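Local coordinates for beta-2-microglobulin (Ctenopharyngodon idella, PDB 5H5Z), which probably serves as the light chain of MHC class I, pairing with the antigen-presenting heavy chain as a single immunoglobulin C1-set domain, at residues Ile38-Asn43 with Lys67-Lys72; Ser5-Val10 with Tyr27-His32. The protein carries 1 engineered substitution. All blocks are in the same frame, centred on the assembly; numbering follows the deposited sequence.

Interaction 1: Ile38-Asn43 with Lys67-Lys72; sequences IELLKN and KSVSFK
The side chain of Lys-67 leaves its strand with CG anti to the backbone N, turns at chi2 (138°, away from a staggered value) and then runs out extended, so that its amine comes up beside the backbone of Ile-38. Glu-39 starts outward from the other strand but also bends at chi2, which brings its carboxylate round to the same amine. The grip is one direct hydrogen bond, Lys-67 NZ to Ile-38 O at 2.8 Å, made in the plane of the carbonyl with a C=O...N angle of 157°. The charge partner is more distant: Glu-39 OE1 lies 3.8 Å from Lys-67 NZ, a long salt bridge, and a water closes the gap by accepting from Lys-67 NZ at 2.7 Å and donating to Glu-39 OE1 at 2.9 Å. Below this polar end the lysine's methylenes serve as apolar surface. Lys-67 CB meets Ile-38 CG2 at 3.8 Å as the two side chains pass in opposite directions, and Lys-67 CG passes Leu-40 CG at 4.0 Å. Leu-40 reaches further along, its CD1 branch sitting 3.6 Å from Val-69 CG1 and also touching the backbone of Ser-68. At Lys-67 an alanine would remove the methylenes beyond CB and the amine, and would probably leave Ile-38 O and the Glu-39 carboxylate without this partner while loosening the packing on Leu-40. The two strands belong to different sheets of the immunoglobulin sandwich and run in roughly the same direction, 30° apart. Ile-38 and Leu-40 point into the layer between the sheets, Ile-38 touching Cys-81 and Leu-40 touching Cys-26, the two halves of the disulfide. Strand 36-42 is paired with strand 79-85 on its own sheet, while the backbone of Lys-67 bonds to Cys-26 of strand 22-31.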
ATOM      1  N   ILE B  38       2.817  -6.526 -14.402  1.00 22.54           N
ATOM      2  CA  ILE B  38       4.103  -6.048 -13.890  1.00 22.38           C
ATOM      3  C   ILE B  38       5.126  -7.176 -13.984  1.00 24.29           C
ATOM      4  O   ILE B  38       4.866  -8.295 -13.535  1.00 27.21           O
ATOM      5  CB  ILE B  38       4.010  -5.557 -12.422  1.00 23.76           C
ATOM      6  CG1 ILE B  38       2.895  -4.516 -12.248  1.00 23.48           C
ATOM      7  CG2 ILE B  38       5.354  -4.993 -11.964  1.00 23.21           C
ATOM      8  CD1 ILE B  38       2.457  -4.314 -10.810  1.00 22.80           C
ATOM      9  N   GLU B  39       6.282  -6.883 -14.580  1.00 25.38           N
ATOM     10  CA  GLU B  39       7.351  -7.865 -14.709  1.00 25.74           C
ATOM     11  C   GLU B  39       8.689  -7.229 -14.372  1.00 25.97           C
ATOM     12  O   GLU B  39       8.960  -6.102 -14.778  1.00 28.75           O
ATOM     13  CB  GLU B  39       7.394  -8.451 -16.126  1.00 31.09           C
ATOM     14  CG  GLU B  39       6.188  -9.302 -16.523  1.00 38.51           C
ATOM     15  CD  GLU B  39       6.024 -10.580 -15.709  1.00 46.39           C
ATOM     16  OE1 GLU B  39       6.919 -10.927 -14.909  1.00 54.13           O
ATOM     17  OE2 GLU B  39       4.983 -11.251 -15.873  1.00 54.53           O
ATOM     18  N   LEU B  40       9.515  -7.940 -13.608  1.00 23.59           N
ATOM     19  CA  LEU B  40      10.883  -7.485 -13.356  1.00 22.97           C
ATOM     20  C   LEU B  40      11.811  -8.130 -14.379  1.00 25.32           C
ATOM     21  O   LEU B  40      11.663  -9.314 -14.697  1.00 26.98           O
ATOM     22  CB  LEU B  40      11.320  -7.818 -11.924  1.00 24.54           C
ATOM     23  CG  LEU B  40      10.503  -7.189 -10.788  1.00 24.20           C
ATOM     24  CD1 LEU B  40      10.932  -7.742  -9.438  1.00 25.97           C
ATOM     25  CD2 LEU B  40      10.622  -5.672 -10.793  1.00 28.29           C
ATOM     26  N   LEU B  41      12.762  -7.354 -14.895  1.00 26.37           N
ATOM     27  CA  LEU B  41      13.643  -7.827 -15.961  1.00 26.71           C
ATOM     28  C   LEU B  41      15.124  -7.721 -15.618  1.00 28.06           C
ATOM     29  O   LEU B  41      15.563  -6.744 -15.003  1.00 28.15           O
ATOM     30  CB  LEU B  41      13.381  -7.057 -17.262  1.00 27.20           C
ATOM     31  CG  LEU B  41      11.942  -6.750 -17.690  1.00 29.64           C
ATOM     32  CD1 LEU B  41      11.950  -5.882 -18.939  1.00 31.47           C
ATOM     33  CD2 LEU B  41      11.115  -8.011 -17.915  1.00 30.72           C
ATOM     34  N   LYS B  42      15.876  -8.742 -16.021  1.00 27.30           N
ATOM     35  CA  LYS B  42      17.331  -8.709 -15.985  1.00 27.78           C
ATOM     36  C   LYS B  42      17.820  -8.759 -17.420  1.00 30.87           C
ATOM     37  O   LYS B  42      17.554  -9.729 -18.135  1.00 31.20           O
ATOM     38  CB  LYS B  42      17.893  -9.896 -15.198  1.00 28.58           C
ATOM     39  CG  LYS B  42      19.415  -9.940 -15.178  1.00 29.80           C
ATOM     40  CD  LYS B  42      19.951 -11.201 -14.522  1.00 32.89           C
ATOM     41  CE  LYS B  42      21.468 -11.125 -14.405  1.00 36.12           C
ATOM     42  NZ  LYS B  42      22.059 -12.381 -13.870  1.00 39.45           N
ATOM     43  N   ASN B  43      18.531  -7.712 -17.836  1.00 31.89           N
ATOM     44  CA  ASN B  43      18.991  -7.568 -19.220  1.00 37.67           C
ATOM     45  C   ASN B  43      17.878  -7.820 -20.250  1.00 37.38           C
ATOM     46  O   ASN B  43      18.095  -8.464 -21.278  1.00 39.68           O
ATOM     47  CB  ASN B  43      20.217  -8.457 -19.478  1.00 38.10           C
ATOM     48  CG  ASN B  43      21.368  -8.147 -18.538  1.00 36.34           C
ATOM     49  OD1 ASN B  43      21.654  -6.983 -18.246  1.00 36.38           O
ATOM     50  ND2 ASN B  43      22.039  -9.188 -18.060  1.00 41.31           N
ATOM     51  N   LYS B  67       5.882  -5.518  -6.784  1.00 23.27           N
ATOM     52  CA  LYS B  67       6.567  -6.703  -7.279  1.00 23.03           C
ATOM     53  C   LYS B  67       8.010  -6.657  -6.811  1.00 23.56           C
ATOM     54  O   LYS B  67       8.639  -5.603  -6.849  1.00 25.19           O
ATOM     55  CB  LYS B  67       6.503  -6.795  -8.797  1.00 26.25           C
ATOM     56  CG  LYS B  67       6.866  -8.173  -9.317  1.00 26.52           C
ATOM     57  CD  LYS B  67       5.921  -8.562 -10.432  1.00 30.86           C
ATOM     58  CE  LYS B  67       5.869 -10.059 -10.639  1.00 31.90           C
ATOM     59  NZ  LYS B  67       4.924 -10.385 -11.741  1.00 32.10           N
ATOM     60  N   SER B  68       8.520  -7.798  -6.356  1.00 23.43           N
ATOM     61  CA  SER B  68       9.882  -7.871  -5.835  1.00 23.71           C
ATOM     62  C   SER B  68      10.499  -9.235  -6.114  1.00 24.64           C
ATOM     63  O   SER B  68       9.785 -10.214  -6.329  1.00 27.14           O
ATOM     64  CB  SER B  68       9.906  -7.570  -4.329  1.00 25.85           C
ATOM     65  OG  SER B  68       9.137  -8.511  -3.591  1.00 28.04           O
ATOM     66  N   VAL B  69      11.830  -9.280  -6.138  1.00 23.47           N
ATOM     67  CA  VAL B  69      12.573 -10.527  -6.282  1.00 25.93           C
ATOM     68  C   VAL B  69      13.988 -10.330  -5.745  1.00 24.30           C
ATOM     69  O   VAL B  69      14.503  -9.205  -5.738  1.00 23.57           O
ATOM     70  CB  VAL B  69      12.606 -11.026  -7.754  1.00 25.64           C
ATOM     71  CG1 VAL B  69      13.484 -10.138  -8.630  1.00 25.36           C
ATOM     72  CG2 VAL B  69      13.059 -12.479  -7.829  1.00 25.16           C
ATOM     73  N   SER B  70      14.594 -11.416  -5.271  1.00 27.00           N
ATOM     74  CA  SER B  70      16.001 -11.386  -4.852  0.50 28.09           C
ATOM     75  C   SER B  70      16.888 -11.094  -6.057  1.00 27.30           C
ATOM     76  O   SER B  70      16.636 -11.603  -7.149  1.00 27.95           O
ATOM     77  CB  SER B  70      16.398 -12.725  -4.221  0.50 36.15           C
ATOM     78  OG  SER B  70      17.802 -12.805  -4.040  0.50 36.20           O
ATOM     79  N   PHE B  71      17.912 -10.268  -5.859  1.00 26.92           N
ATOM     80  CA  PHE B  71      18.896 -10.008  -6.911  1.00 27.82           C
ATOM     81  C   PHE B  71      20.245  -9.616  -6.327  1.00 29.45           C
ATOM     82  O   PHE B  71      20.333  -9.177  -5.176  1.00 30.00           O
ATOM     83  CB  PHE B  71      18.379  -9.002  -7.972  1.00 26.31           C
ATOM     84  CG  PHE B  71      18.571  -7.541  -7.624  1.00 26.73           C
ATOM     85  CD1 PHE B  71      18.274  -7.043  -6.355  1.00 25.69           C
ATOM     86  CD2 PHE B  71      19.028  -6.651  -8.595  1.00 25.98           C
ATOM     87  CE1 PHE B  71      18.446  -5.694  -6.064  1.00 26.33           C
ATOM     88  CE2 PHE B  71      19.196  -5.299  -8.312  1.00 27.06           C
ATOM     89  CZ  PHE B  71      18.908  -4.821  -7.043  1.00 27.49           C
ATOM     90  N   LYS B  72      21.288  -9.822  -7.119  1.00 30.02           N
ATOM     91  CA  LYS B  72      22.635  -9.443  -6.746  1.00 30.61           C
ATOM     92  C   LYS B  72      23.197  -8.608  -7.898  1.00 29.66           C
ATOM     93  O   LYS B  72      23.738  -9.161  -8.856  1.00 31.39           O
ATOM     94  CB  LYS B  72      23.480 -10.692  -6.482  1.00 33.13           C
ATOM     95  CG  LYS B  72      24.813 -10.416  -5.796  1.00 36.01           C
ATOM     96  CD  LYS B  72      25.416 -11.673  -5.187  1.00 42.69           C
ATOM     97  CE  LYS B  72      26.181 -12.489  -6.215  1.00 34.59           C
ATOM     98  NZ  LYS B  72      27.050 -13.517  -5.571  1.00 47.89           N
TER
HETATM   99  O   HOH W   1       6.188 -12.587 -12.686  1.00 47.00           O

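Interaction 2: Ser5-Val10 with Tyr27-His32; sequences SPKIQV and YVSNFH
Four backbone hydrogen bonds join these antiparallel strands in two reciprocal pairs. Lys-7 N gives to Ser-29 O at 2.8 Å and Ser-29 N returns to Lys-7 O at 2.9 Å; Gln-9 and Tyr-27 exchange the same two bonds further along. Between these hydrogen-bonded pairs lies the non-hydrogen-bonded pair Ile-8 and Val-28, where Val-28 CA approaches Lys-7 O at 3.3 Å in a CA-H...O contact. Just before the strand begins, Pro-6, which has no N-H to offer, contributes carbon instead: its CB packs on Val-28 CG1 at 3.5 Å and on Phe-31 CB at 3.8 Å. Lys-7 runs alongside Asn-30, and a water that accepts from Lys-7 NZ at 3.1 Å also lies 2.7 Å from Ser-29 OG, tying the lysine to a hydroxyl whose OG stands between its own backbone N and carbonyl carbon (chi1 63°). A second water sits between Ser-5 O and Asn-30 O, beyond the last backbone pair. Together the segments form part of the hairpin of strands 7-12 and 22-31, the first two strands of the C1-set domain. The face carrying Lys-7, Gln-9, Tyr-27 and Ser-29 looks toward the MHC class I heavy chain, and Lys-7 NZ forms a salt bridge with Glu-225 of that chain. On the other face Ile-8 and Val-28 pack against Val-83 in the sandwich interior. What shapes the far end is a G1 bulge: Asn-30, in a left-handed backbone conformation (phi 61°), and Phe-31 both face Phe-63 on the adjacent strand. With chi1 at 70°, the Phe-31 ring leaves segment 5-10 behind, presents its edge to Val-28 O and Ser-29 O in its own plane, and lies against Phe-63, Leu-65 and Ile-36.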
ATOM      1  N   SER B   5      -3.207   6.393 -14.886  1.00 26.00           N
ATOM      2  CA  SER B   5      -1.999   5.664 -15.261  1.00 28.17           C
ATOM      3  C   SER B   5      -1.052   5.528 -14.074  1.00 27.92           C
ATOM      4  O   SER B   5      -0.918   6.458 -13.285  1.00 25.15           O
ATOM      5  CB  SER B   5      -1.304   6.347 -16.439  1.00 28.66           C
ATOM      6  OG  SER B   5      -2.121   6.264 -17.594  1.00 29.94           O
ATOM      7  N   PRO B   6      -0.394   4.361 -13.947  1.00 27.69           N
ATOM      8  CA  PRO B   6       0.404   4.066 -12.754  1.00 27.39           C
ATOM      9  C   PRO B   6       1.634   4.944 -12.555  1.00 27.25           C
ATOM     10  O   PRO B   6       2.317   5.311 -13.528  1.00 26.99           O
ATOM     11  CB  PRO B   6       0.835   2.609 -12.972  1.00 26.66           C
ATOM     12  CG  PRO B   6       0.762   2.402 -14.448  1.00 25.68           C
ATOM     13  CD  PRO B   6      -0.413   3.223 -14.886  1.00 27.93           C
ATOM     14  N   LYS B   7       1.890   5.291 -11.297  1.00 24.51           N
ATOM     15  CA  LYS B   7       3.207   5.759 -10.884  1.00 24.40           C
ATOM     16  C   LYS B   7       4.046   4.499 -10.713  1.00 23.46           C
ATOM     17  O   LYS B   7       3.576   3.508 -10.142  1.00 25.00           O
ATOM     18  CB  LYS B   7       3.139   6.543  -9.573  1.00 24.85           C
ATOM     19  CG  LYS B   7       4.448   7.227  -9.191  1.00 25.82           C
ATOM     20  CD  LYS B   7       4.477   7.648  -7.730  1.00 35.32           C
ATOM     21  CE  LYS B   7       3.770   8.971  -7.485  1.00 39.52           C
ATOM     22  NZ  LYS B   7       3.506   9.154  -6.028  1.00 46.33           N
ATOM     23  N   ILE B   8       5.268   4.530 -11.236  1.00 23.32           N
ATOM     24  CA  ILE B   8       6.151   3.364 -11.238  1.00 22.62           C
ATOM     25  C   ILE B   8       7.492   3.740 -10.637  1.00 22.37           C
ATOM     26  O   ILE B   8       8.199   4.609 -11.160  1.00 25.18           O
ATOM     27  CB  ILE B   8       6.386   2.824 -12.668  1.00 23.83           C
ATOM     28  CG1 ILE B   8       5.050   2.569 -13.376  1.00 21.82           C
ATOM     29  CG2 ILE B   8       7.238   1.558 -12.623  1.00 24.99           C
ATOM     30  CD1 ILE B   8       5.168   2.387 -14.874  1.00 22.18           C
ATOM     31  N   GLN B   9       7.838   3.084  -9.539  1.00 23.75           N
ATOM     32  CA  GLN B   9       9.070   3.381  -8.828  1.00 22.81           C
ATOM     33  C   GLN B   9       9.858   2.102  -8.619  1.00 23.04           C
ATOM     34  O   GLN B   9       9.339   1.115  -8.076  1.00 23.11           O
ATOM     35  CB  GLN B   9       8.779   4.089  -7.502  1.00 20.53           C
ATOM     36  CG  GLN B   9       8.151   5.465  -7.684  1.00 22.93           C
ATOM     37  CD  GLN B   9       7.732   6.106  -6.379  1.00 27.10           C
ATOM     38  OE1 GLN B   9       8.414   6.991  -5.860  1.00 32.03           O
ATOM     39  NE2 GLN B   9       6.607   5.667  -5.843  1.00 27.60           N
ATOM     40  N   VAL B  10      11.113   2.138  -9.061  1.00 24.54           N
ATOM     41  CA  VAL B  10      11.992   0.970  -9.060  1.00 24.50           C
ATOM     42  C   VAL B  10      13.202   1.271  -8.189  1.00 23.06           C
ATOM     43  O   VAL B  10      13.899   2.270  -8.400  1.00 25.20           O
ATOM     44  CB  VAL B  10      12.438   0.590 -10.495  1.00 26.21           C
ATOM     45  CG1 VAL B  10      13.138  -0.765 -10.507  1.00 26.66           C
ATOM     46  CG2 VAL B  10      11.245   0.567 -11.432  1.00 26.13           C
ATOM     47  N   TYR B  27       7.405  -0.646  -7.156  1.00 19.90           N
ATOM     48  CA  TYR B  27       6.169  -0.176  -6.538  1.00 18.37           C
ATOM     49  C   TYR B  27       5.325   0.546  -7.573  1.00 20.30           C
ATOM     50  O   TYR B  27       5.733   1.582  -8.118  1.00 20.38           O
ATOM     51  CB  TYR B  27       6.479   0.755  -5.367  1.00 20.62           C
ATOM     52  CG  TYR B  27       5.267   1.243  -4.596  1.00 20.51           C
ATOM     53  CD1 TYR B  27       4.299   0.348  -4.121  1.00 23.26           C
ATOM     54  CD2 TYR B  27       5.111   2.594  -4.300  1.00 20.74           C
ATOM     55  CE1 TYR B  27       3.201   0.801  -3.406  1.00 22.62           C
ATOM     56  CE2 TYR B  27       4.023   3.055  -3.580  1.00 21.32           C
ATOM     57  CZ  TYR B  27       3.071   2.158  -3.138  1.00 22.79           C
ATOM     58  OH  TYR B  27       1.992   2.623  -2.426  1.00 25.82           O
ATOM     59  N   VAL B  28       4.154  -0.018  -7.844  1.00 19.28           N
ATOM     60  CA  VAL B  28       3.258   0.493  -8.879  1.00 20.00           C
ATOM     61  C   VAL B  28       1.989   0.992  -8.191  1.00 20.05           C
ATOM     62  O   VAL B  28       1.269   0.209  -7.571  1.00 24.28           O
ATOM     63  CB  VAL B  28       2.955  -0.599  -9.927  1.00 19.55           C
ATOM     64  CG1 VAL B  28       2.036  -0.070 -11.023  1.00 19.66           C
ATOM     65  CG2 VAL B  28       4.251  -1.129 -10.533  1.00 20.44           C
ATOM     66  N   SER B  29       1.727   2.293  -8.277  1.00 20.55           N
ATOM     67  CA  SER B  29       0.682   2.901  -7.456  1.00 21.77           C
ATOM     68  C   SER B  29      -0.167   3.898  -8.230  1.00 24.74           C
ATOM     69  O   SER B  29       0.131   4.209  -9.381  1.00 24.58           O
ATOM     70  CB  SER B  29       1.310   3.592  -6.246  1.00 24.12           C
ATOM     71  OG  SER B  29       2.155   4.657  -6.665  1.00 22.24           O
ATOM     72  N   ASN B  30      -1.227   4.388  -7.587  1.00 24.12           N
ATOM     73  CA  ASN B  30      -2.064   5.456  -8.138  1.00 24.20           C
ATOM     74  C   ASN B  30      -2.746   5.098  -9.463  1.00 24.58           C
ATOM     75  O   ASN B  30      -2.934   5.966 -10.318  1.00 27.23           O
ATOM     76  CB  ASN B  30      -1.249   6.756  -8.299  1.00 26.18           C
ATOM     77  CG  ASN B  30      -0.764   7.323  -6.974  1.00 28.38           C
ATOM     78  OD1 ASN B  30      -1.254   6.959  -5.901  1.00 31.34           O
ATOM     79  ND2 ASN B  30       0.204   8.232  -7.046  1.00 33.99           N
ATOM     80  N   PHE B  31      -3.122   3.833  -9.637  1.00 24.17           N
ATOM     81  CA  PHE B  31      -3.679   3.405 -10.923  1.00 24.93           C
ATOM     82  C   PHE B  31      -5.104   2.858 -10.863  1.00 25.83           C
ATOM     83  O   PHE B  31      -5.518   2.281  -9.865  1.00 25.16           O
ATOM     84  CB  PHE B  31      -2.736   2.432 -11.652  1.00 24.50           C
ATOM     85  CG  PHE B  31      -2.627   1.072 -11.013  1.00 23.33           C
ATOM     86  CD1 PHE B  31      -3.493   0.042 -11.380  1.00 22.91           C
ATOM     87  CD2 PHE B  31      -1.636   0.808 -10.072  1.00 24.34           C
ATOM     88  CE1 PHE B  31      -3.387  -1.217 -10.803  1.00 22.09           C
ATOM     89  CE2 PHE B  31      -1.524  -0.446  -9.492  1.00 21.43           C
ATOM     90  CZ  PHE B  31      -2.403  -1.460  -9.855  1.00 22.99           C
ATOM     91  N   HIS B  32      -5.841   3.076 -11.951  1.00 27.66           N
ATOM     92  CA  HIS B  32      -7.206   2.567 -12.134  1.00 27.86           C
ATOM     93  C   HIS B  32      -7.460   2.505 -13.639  1.00 29.89           C
ATOM     94  O   HIS B  32      -7.072   3.428 -14.351  1.00 30.48           O
ATOM     95  CB  HIS B  32      -8.226   3.502 -11.479  1.00 34.92           C
ATOM     96  CG  HIS B  32      -9.652   3.168 -11.804  1.00 47.15           C
ATOM     97  ND1 HIS B  32     -10.366   2.209 -11.117  1.00 42.57           N
ATOM     98  CD2 HIS B  32     -10.493   3.657 -12.748  1.00 49.35           C
ATOM     99  CE1 HIS B  32     -11.584   2.125 -11.619  1.00 53.51           C
ATOM    100  NE2 HIS B  32     -11.687   2.992 -12.611  1.00 58.12           N
TER
HETATM  101  O   HOH W   2      -1.941   8.166 -11.548  1.00 37.50           O
HETATM  102  O   HOH W   3       2.390   6.526  -4.780  1.00 35.06           O

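From the N terminus, segment 5-10 is laid down first and met again at 27-32, so interaction 2 closes a loop of 16 intervening residues, a hairpin within one sheet. Past the bulge at Asn-30 and Phe-31 the chain crosses to the second sheet, where interaction 1 opens at 38-43 and closes, 23 residues later, at 67-72 back on the first sheet. The two loops follow in series, neither nesting nor crossing. Their centres lie about 16 Å apart on opposite sides of the chain's centre, yet they touch: Ile-38 CD1 packs on Val-28 CG2 at 3.7 Å. One contact therefore builds a sheet, and the other fastens that sheet to its partner.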